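Local coordinates for putative peptidyl-arginine deiminase family protein (PDB 6B10) that probably hydrolyses agmatine to N-carbamoylputrescine and ammonia, a step in polyamine biosynthesis on the way to putrescine, at residues 157-162 / 191-196; 284-289 / 308-313. One frame throughout, in Å; residues are numbered along the deposited sequence.

Contact 1 (157-162 / 191-196); sequences MLTSSH and IIWLEN
Thr159 OG1 lies anti to the backbone N (chi1 -168°), which leaves CG2 in the crowded position between N and carbonyl carbon, and Trp193 CG lies anti to its own carbonyl carbon (chi1 -68°). The indole and the threonine lie side by side, and Thr159 CG2 makes a CH-pi contact 4.0 Å from the centroid of the Trp193 six-membered ring. Ile191 CG2, 3.7 Å from Thr159 CG2, also lies over that face; both methyls are offset toward the rim. On the face carrying Leu158, Ile192 and Leu194, Leu158 CD1 packs 3.6 Å from Ile192 CG2. Beneath these side chains runs parallel strand pairing, exemplified by the 2.8 Å bond from Leu194 N to Thr159 O.

At the strand ends polar groups take over. Ser161 OG donates to Glu195 OE2 at 2.7 Å, meeting it from above the carboxylate plane. The poorly ordered His162 ring bonds edge-on through NE2 to Glu195 O (2.6 Å, though bent to 136° at the hydrogen). Ser160 OG, at the N-cap, accepts from His162 N.

The pair closes a beta-alpha-beta crossover: helix 175-186 packs on Ile191 and Trp193, whose NE1 binds Asp179; Thr159 OG1 bonds Ser148 O, and helix 233-244 covers Leu194 on the face it shares with Leu158 and Ile192.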
loop_
_atom_site.group_PDB
_atom_site.type_symbol
_atom_site.label_atom_id
_atom_site.label_comp_id
_atom_site.label_asym_id
_atom_site.label_seq_id
_atom_site.Cartn_x
_atom_site.Cartn_y
_atom_site.Cartn_z
ATOM N N MET A 157 12.132 7.975 3.908
ATOM C CA MET A 157 11.384 6.731 3.764
ATOM C C MET A 157 11.246 6.038 5.109
ATOM O O MET A 157 12.173 6.027 5.911
ATOM C CB MET A 157 12.063 5.779 2.774
ATOM C CG MET A 157 11.271 4.498 2.516
ATOM S SD MET A 157 12.110 3.346 1.414
ATOM C CE MET A 157 13.295 2.623 2.544
ATOM N N LEU A 158 10.086 5.433 5.320
ATOM C CA LEU A 158 9.755 4.737 6.541
ATOM C C LEU A 158 9.734 3.245 6.216
ATOM O O LEU A 158 9.245 2.842 5.162
ATOM C CB LEU A 158 8.380 5.225 7.004
ATOM C CG LEU A 158 7.870 5.095 8.429
ATOM C CD1 LEU A 158 8.857 5.643 9.444
ATOM C CD2 LEU A 158 6.524 5.811 8.540
ATOM N N THR A 159 10.304 2.430 7.095
ATOM C CA THR A 159 10.326 0.982 6.886
ATOM C C THR A 159 10.565 0.251 8.206
ATOM O O THR A 159 10.957 0.861 9.196
ATOM C CB THR A 159 11.400 0.572 5.846
ATOM O OG1 THR A 159 11.216 -0.798 5.462
ATOM C CG2 THR A 159 12.808 0.767 6.392
ATOM N N SER A 160 10.318 -1.052 8.209
ATOM C CA SER A 160 10.550 -1.875 9.392
ATOM C C SER A 160 11.825 -2.695 9.243
ATOM O O SER A 160 12.047 -3.329 8.209
ATOM C CB SER A 160 9.361 -2.804 9.635
ATOM O OG SER A 160 9.664 -3.752 10.647
ATOM N N SER A 161 12.649 -2.688 10.289
ATOM C CA SER A 161 13.865 -3.505 10.345
ATOM C C SER A 161 13.595 -4.998 10.151
ATOM O O SER A 161 14.441 -5.726 9.635
ATOM C CB SER A 161 14.568 -3.296 11.685
ATOM O OG SER A 161 14.946 -1.941 11.844
ATOM N N HIS A 162 12.417 -5.447 10.565
ATOM C CA HIS A 162 12.044 -6.853 10.468
ATOM C C HIS A 162 11.777 -7.297 9.027
ATOM O O HIS A 162 11.919 -8.476 8.711
ATOM C CB HIS A 162 10.820 -7.131 11.347
ATOM C CG HIS A 162 11.047 -6.843 12.800
ATOM N ND1 HIS A 162 11.406 -7.819 13.706
ATOM C CD2 HIS A 162 10.981 -5.685 13.501
ATOM C CE1 HIS A 162 11.544 -7.276 14.904
ATOM N NE2 HIS A 162 11.293 -5.983 14.806
ATOM N N ILE A 191 16.417 7.208 5.940
ATOM C CA ILE A 191 15.537 6.067 6.171
ATOM C C ILE A 191 15.312 5.904 7.663
ATOM O O ILE A 191 16.265 5.825 8.438
ATOM C CB ILE A 191 16.118 4.754 5.618
ATOM C CG1 ILE A 191 16.251 4.845 4.094
ATOM C CG2 ILE A 191 15.231 3.580 6.013
ATOM C CD1 ILE A 191 16.906 3.646 3.446
ATOM N N ILE A 192 14.045 5.850 8.053
ATOM C CA ILE A 192 13.652 5.578 9.425
ATOM C C ILE A 192 13.372 4.082 9.524
ATOM O O ILE A 192 12.416 3.573 8.923
ATOM C CB ILE A 192 12.414 6.396 9.820
ATOM C CG1 ILE A 192 12.746 7.887 9.755
ATOM C CG2 ILE A 192 11.941 6.033 11.219
ATOM C CD1 ILE A 192 11.540 8.793 9.736
ATOM N N TRP A 193 14.237 3.386 10.256
ATOM C CA TRP A 193 14.125 1.956 10.468
ATOM C C TRP A 193 13.408 1.704 11.783
ATOM O O TRP A 193 13.981 1.916 12.846
ATOM C CB TRP A 193 15.521 1.331 10.530
ATOM C CG TRP A 193 16.281 1.352 9.236
ATOM C CD1 TRP A 193 17.125 2.334 8.785
ATOM C CD2 TRP A 193 16.287 0.328 8.237
ATOM N NE1 TRP A 193 17.647 1.981 7.555
ATOM C CE2 TRP A 193 17.145 0.756 7.199
ATOM C CE3 TRP A 193 15.649 -0.910 8.119
ATOM C CZ2 TRP A 193 17.380 -0.014 6.062
ATOM C CZ3 TRP A 193 15.876 -1.673 6.985
ATOM C CH2 TRP A 193 16.738 -1.223 5.972
ATOM N N LEU A 194 12.155 1.261 11.721
ATOM C CA LEU A 194 11.389 0.985 12.938
ATOM C C LEU A 194 11.629 -0.432 13.458
ATOM O O LEU A 194 11.404 -1.407 12.743
ATOM C CB LEU A 194 9.891 1.183 12.708
ATOM C CG LEU A 194 9.355 2.606 12.612
ATOM C CD1 LEU A 194 7.846 2.531 12.470
ATOM C CD2 LEU A 194 9.728 3.458 13.817
ATOM N N GLU A 195 12.060 -0.526 14.714
ATOM C CA GLU A 195 12.338 -1.808 15.362
ATOM C C GLU A 195 11.071 -2.446 15.921
ATOM O O GLU A 195 10.871 -3.655 15.789
ATOM C CB GLU A 195 13.339 -1.625 16.509
ATOM C CG GLU A 195 14.677 -1.020 16.108
ATOM C CD GLU A 195 15.481 -1.915 15.182
ATOM O OE1 GLU A 195 15.478 -3.147 15.391
ATOM O OE2 GLU A 195 16.117 -1.384 14.243
ATOM N N ASN A 196 10.215 -1.625 16.528
ATOM C CA ASN A 196 9.094 -2.117 17.333
ATOM C C ASN A 196 7.735 -2.106 16.657
ATOM O O ASN A 196 7.523 -1.440 15.640
ATOM C CB ASN A 196 8.996 -1.298 18.619
ATOM C CG ASN A 196 10.164 -1.543 19.550
ATOM O OD1 ASN A 196 10.259 -2.602 20.162
ATOM N ND2 ASN A 196 11.050 -0.566 19.671
HETATM O O HOH W 1 8.290 -2.848 13.044
#

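Contact 2 (284-289 / 308-313); sequences FYKDKN and GVDARV
Phe284 and Asp310 form the last parallel bridge of a beta-alpha-beta crossover, in which strand 279-284 leads through helix 289-300 to strand 305-310. Two backbone bonds fix the register: Phe284 N donates to Val309 O at 2.9 Å, and Ala311 N to Phe284 O at 2.8 Å.

On the Asp310 side of the sheet, the Phe284 ring lies flat over backbone. Gly308 CA sits 3.5 Å from the ring centroid, in a CH-pi contact 7° off the normal, and the lack of a side chain on this glycine permits so close an approach. Past the bridge the chains part, yet Tyr285 CE1 still touches Ala311 CB at 3.8 Å, and the phenol reaches on to Thr269 O through its OH. Helix 289-300 is entered through Asp287, whose OD1 accepts from Asn289 N by its anti lone pair, a capping bond.

Lys286, Asp310 and Arg312 form a salt-bridge network. Arg312 bends at chi3 (-63°), which turns NE toward Asp310, and grips the carboxylate side-on: NE to OD1 at 3.0 Å and NH2 to OD2 at 2.9 Å. Lys286 crosses the arginine at about a right angle, its CG over the centre of one guanidinium face. The carboxylate shared by the two cations would be expected to offset their mutual repulsion. Lys286 NZ makes a long salt bridge to Asp310 OD2 (3.8 Å) and lies 3.5 Å from Arg312 NH2.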
loop_
_atom_site.group_PDB
_atom_site.type_symbol
_atom_site.label_atom_id
_atom_site.label_comp_id
_atom_site.label_asym_id
_atom_site.label_seq_id
_atom_site.Cartn_x
_atom_site.Cartn_y
_atom_site.Cartn_z
ATOM N N PHE A 284 -12.708 0.322 7.222
ATOM C CA PHE A 284 -13.646 0.274 8.338
ATOM C C PHE A 284 -13.821 -1.194 8.720
ATOM O O PHE A 284 -13.796 -2.080 7.856
ATOM C CB PHE A 284 -14.993 0.887 7.933
ATOM C CG PHE A 284 -15.111 2.381 8.170
ATOM C CD1 PHE A 284 -13.993 3.192 8.386
ATOM C CD2 PHE A 284 -16.365 2.984 8.153
ATOM C CE1 PHE A 284 -14.135 4.559 8.599
ATOM C CE2 PHE A 284 -16.512 4.350 8.360
ATOM C CZ PHE A 284 -15.396 5.141 8.581
ATOM N N TYR A 285 -13.981 -1.449 10.013
ATOM C CA TYR A 285 -14.119 -2.815 10.538
ATOM C C TYR A 285 -15.382 -2.999 11.399
ATOM O O TYR A 285 -15.531 -4.013 12.096
ATOM C CB TYR A 285 -12.866 -3.176 11.335
ATOM C CG TYR A 285 -11.585 -3.096 10.522
ATOM C CD1 TYR A 285 -11.336 -4.000 9.484
ATOM C CD2 TYR A 285 -10.614 -2.126 10.793
ATOM C CE1 TYR A 285 -10.170 -3.932 8.731
ATOM C CE2 TYR A 285 -9.441 -2.052 10.047
ATOM C CZ TYR A 285 -9.218 -2.960 9.022
ATOM O OH TYR A 285 -8.050 -2.898 8.279
ATOM N N LYS A 286 -16.286 -2.025 11.331
ATOM C CA LYS A 286 -17.518 -1.999 12.134
ATOM C C LYS A 286 -17.216 -1.978 13.637
ATOM O O LYS A 286 -17.731 -2.784 14.415
ATOM C CB LYS A 286 -18.459 -3.152 11.752
ATOM C CG LYS A 286 -18.796 -3.224 10.264
ATOM C CD LYS A 286 -19.440 -1.938 9.761
ATOM C CE LYS A 286 -19.893 -2.038 8.311
ATOM N NZ LYS A 286 -20.915 -3.098 8.084
ATOM N N ASP A 287 -16.378 -1.019 14.010
ATOM C CA ASP A 287 -15.945 -0.797 15.380
ATOM C C ASP A 287 -16.018 0.702 15.602
ATOM O O ASP A 287 -15.887 1.470 14.652
ATOM C CB ASP A 287 -14.508 -1.309 15.549
ATOM C CG ASP A 287 -13.956 -1.102 16.950
ATOM O OD1 ASP A 287 -13.597 0.044 17.307
ATOM O OD2 ASP A 287 -13.841 -2.096 17.683
ATOM N N LYS A 288 -16.224 1.119 16.846
ATOM C CA LYS A 288 -16.345 2.547 17.175
ATOM C C LYS A 288 -15.133 3.368 16.731
ATOM O O LYS A 288 -15.242 4.577 16.525
ATOM C CB LYS A 288 -16.588 2.753 18.677
ATOM C CG LYS A 288 -15.465 2.281 19.584
ATOM C CD LYS A 288 -15.727 2.686 21.030
ATOM C CE LYS A 288 -14.752 2.025 21.989
ATOM N NZ LYS A 288 -13.358 2.477 21.743
ATOM N N ASN A 289 -13.982 2.715 16.596
ATOM C CA ASN A 289 -12.771 3.406 16.175
ATOM C C ASN A 289 -12.766 3.820 14.706
ATOM O O ASN A 289 -11.988 4.689 14.333
ATOM C CB ASN A 289 -11.531 2.573 16.508
ATOM C CG ASN A 289 -11.264 2.495 18.001
ATOM O OD1 ASN A 289 -11.928 3.148 18.799
ATOM N ND2 ASN A 289 -10.292 1.697 18.381
ATOM N N GLY A 308 -14.719 5.691 4.376
ATOM C CA GLY A 308 -14.553 4.373 4.973
ATOM C C GLY A 308 -15.119 3.279 4.090
ATOM O O GLY A 308 -16.226 3.397 3.594
ATOM N N VAL A 309 -14.362 2.207 3.905
ATOM C CA VAL A 309 -14.827 1.052 3.139
ATOM C C VAL A 309 -14.663 -0.177 4.010
ATOM O O VAL A 309 -13.582 -0.439 4.530
ATOM C CB VAL A 309 -14.021 0.865 1.835
ATOM C CG1 VAL A 309 -14.304 -0.490 1.211
ATOM C CG2 VAL A 309 -14.331 1.986 0.855
ATOM N N ASP A 310 -15.755 -0.915 4.177
ATOM C CA ASP A 310 -15.768 -2.125 4.980
ATOM C C ASP A 310 -14.690 -3.074 4.482
ATOM O O ASP A 310 -14.758 -3.545 3.352
ATOM C CB ASP A 310 -17.159 -2.767 4.879
ATOM C CG ASP A 310 -17.322 -3.987 5.763
ATOM O OD1 ASP A 310 -16.393 -4.356 6.504
ATOM O OD2 ASP A 310 -18.411 -4.588 5.712
ATOM N N ALA A 311 -13.693 -3.337 5.317
ATOM C CA ALA A 311 -12.516 -4.117 4.913
ATOM C C ALA A 311 -12.415 -5.480 5.597
ATOM O O ALA A 311 -11.399 -6.161 5.466
ATOM C CB ALA A 311 -11.249 -3.317 5.181
ATOM N N ARG A 312 -13.465 -5.882 6.302
ATOM C CA ARG A 312 -13.434 -7.108 7.110
ATOM C C ARG A 312 -13.120 -8.371 6.313
ATOM O O ARG A 312 -12.335 -9.208 6.753
ATOM C CB ARG A 312 -14.766 -7.292 7.839
ATOM C CG ARG A 312 -14.989 -6.277 8.942
ATOM C CD ARG A 312 -16.346 -6.463 9.574
ATOM N NE ARG A 312 -17.406 -6.231 8.596
ATOM C CZ ARG A 312 -18.673 -6.596 8.750
ATOM N NH1 ARG A 312 -19.066 -7.220 9.851
ATOM N NH2 ARG A 312 -19.553 -6.326 7.799
ATOM N N VAL A 313 -13.721 -8.497 5.136
ATOM C CA VAL A 313 -13.567 -9.710 4.335
ATOM C C VAL A 313 -12.124 -9.845 3.846
ATOM O O VAL A 313 -11.565 -10.948 3.845
ATOM C CB VAL A 313 -14.548 -9.738 3.146
ATOM C CG1 VAL A 313 -14.432 -11.052 2.386
ATOM C CG2 VAL A 313 -15.974 -9.551 3.635
#

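How the contacts relate
The two contacts follow one another in series along the chain: 157-162/191-196 closes before 284-289/308-313 opens. Their centres are 27 Å apart and their nearest atoms about 17 Å apart, so neither touches the other. Each belongs to its own three-stranded mixed sheet, 149-151, 156-160 and 190-194 for contact 1 and 274-276, 279-284 and 305-310 for contact 2. In both, an antiparallel strand precedes a parallel pair joined through helix. This recurring topology is consistent with the propeller-like fold of guanidino-group-modifying enzymes, which repeats one small unit around a central axis. Neither contact includes residues of the potassium site at Phe91, Asp106 and Phe107.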